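Local coordinates for SPbeta prophage-derived uncharacterized protein YomS (Bacillus subtilis, PDB 6I5O) that is of unknown function but belongs to the prophage lytic cassette and forms a five-chain assembly in the crystal, at the interface of chains A and B. Numbering follows the deposited sequence. Chains: chain A/B, SPBc2 prophage-derived uncharacterized protein YomS.

The interface of chains A and B. Residues chain A 44-45, 86-88; chain B 64-66.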
# COMPACT_ATOMS: atom_id res chain seq x y z
N LYS A 44 -2.96 4.44 -20.83
CA LYS A 44 -3.49 5.71 -21.35
C LYS A 44 -4.36 5.38 -22.57
O LYS A 44 -3.88 4.74 -23.55
CB LYS A 44 -2.37 6.66 -21.74
CG LYS A 44 -2.84 7.93 -22.39
CD LYS A 44 -3.63 8.84 -21.48
CE LYS A 44 -4.38 9.97 -22.18
NZ LYS A 44 -3.46 10.90 -22.84
N ILE A 45 -5.59 5.86 -22.53
CA ILE A 45 -6.51 5.77 -23.70
C ILE A 45 -6.52 7.15 -24.34
O ILE A 45 -6.85 8.14 -23.67
CB ILE A 45 -7.90 5.31 -23.24
CG1 ILE A 45 -7.80 3.90 -22.66
CG2 ILE A 45 -8.89 5.33 -24.38
CD1 ILE A 45 -8.95 3.52 -21.81
N ASN A 86 -8.96 9.96 -23.32
CA ASN A 86 -8.12 10.84 -22.48
C ASN A 86 -8.24 10.41 -21.01
O ASN A 86 -8.66 11.25 -20.15
CB ASN A 86 -8.44 12.32 -22.69
CG ASN A 86 -7.40 13.18 -22.00
OD1 ASN A 86 -6.30 12.70 -21.77
ND2 ASN A 86 -7.76 14.42 -21.71
N GLU A 87 -7.93 9.16 -20.76
CA GLU A 87 -7.97 8.64 -19.37
C GLU A 87 -6.76 7.76 -19.13
O GLU A 87 -6.29 7.04 -20.04
CB GLU A 87 -9.18 7.73 -19.13
CG GLU A 87 -10.48 8.43 -19.11
CD GLU A 87 -11.66 7.52 -18.81
OE1 GLU A 87 -11.62 6.34 -19.19
OE2 GLU A 87 -12.63 8.08 -18.28
N TYR A 88 -6.30 7.81 -17.87
CA TYR A 88 -5.33 6.84 -17.34
C TYR A 88 -6.07 5.88 -16.41
O TYR A 88 -6.85 6.32 -15.52
CB TYR A 88 -4.24 7.55 -16.54
CG TYR A 88 -3.28 8.33 -17.41
CD1 TYR A 88 -2.14 7.77 -17.97
CD2 TYR A 88 -3.47 9.69 -17.54
CE1 TYR A 88 -1.24 8.52 -18.72
CE2 TYR A 88 -2.57 10.45 -18.28
CZ TYR A 88 -1.47 9.88 -18.87
OH TYR A 88 -0.59 10.67 -19.56
N GLU B 64 -0.88 15.49 -24.57
CA GLU B 64 -2.29 15.51 -24.12
C GLU B 64 -2.29 15.61 -22.58
O GLU B 64 -1.56 14.85 -21.95
CB GLU B 64 -3.04 14.27 -24.60
CG GLU B 64 -4.50 14.31 -24.24
CD GLU B 64 -5.35 13.19 -24.80
OE1 GLU B 64 -4.90 12.02 -24.75
OE2 GLU B 64 -6.41 13.50 -25.40
N LYS B 65 -3.11 16.50 -22.05
CA LYS B 65 -3.26 16.75 -20.59
C LYS B 65 -4.48 16.02 -20.08
O LYS B 65 -5.54 16.07 -20.70
CB LYS B 65 -3.46 18.24 -20.32
CG LYS B 65 -2.25 19.06 -20.69
CD LYS B 65 -2.59 20.53 -20.85
CE LYS B 65 -3.15 21.20 -19.61
NZ LYS B 65 -3.33 22.68 -19.83
N THR B 66 -4.32 15.38 -18.94
CA THR B 66 -5.42 14.62 -18.29
C THR B 66 -5.46 15.03 -16.81
O THR B 66 -4.43 15.00 -16.12
CB THR B 66 -5.13 13.11 -18.35
OG1 THR B 66 -4.77 12.73 -19.69
CG2 THR B 66 -6.33 12.31 -17.88
O HOH W 1 -2.34 12.58 -20.71
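A:Asn86 turns its CG away from its own backbone N (chi1 -170°), which sends the side-chain amide across to B:Glu64 and B:Thr66. B:Glu64 also has CG opposite its backbone N, and its extended chain brings the carboxylate back towards chain A. The two flat groups stack, with the amide and carboxylate planes 15° apart. Both ends of the amide are used. The carbonyl OD1 of A:Asn86 accepts a hydrogen bond from the hydroxyl OG1 of B:Thr66 at 2.6 Å, with the donor tilted from the carbonyl plane. The amide nitrogen ND2 of A:Asn86 donates to the backbone O of B:Lys65 at 2.9 Å. That bond is nearly straight, 167° at the hydrogen, and its acceptor lies close to the amide plane. Together the two bonds should fix which way round the amide sits.

A:Lys44 adds a salt bridge, its ammonium NZ lying 2.6 Å from OE1 of B:Glu64 on the anti side of the carboxylate. The bend at chi2 lays CD of A:Lys44 over the centre of the A:Tyr88 ring, and the bend at chi4 turns NZ towards B:Glu64. Ring carbon CE2 of A:Tyr88 lies 3.7 Å from CB of B:Thr66.

This polar patch joins strand 40-46, strand 87-92 and the loop residue just before it, A:Asn86, of chain A to strand 65-67 of chain B and the loop residue ahead of it, B:Glu64. It is part of a larger interface between identical chains, which may belong to the biological oligomer. A water ties the two chains together. It contacts NZ of A:Lys44, the phenol OH of A:Tyr88 and OG1 of B:Thr66, and lies 2.7 Å from the backbone O of B:Glu64.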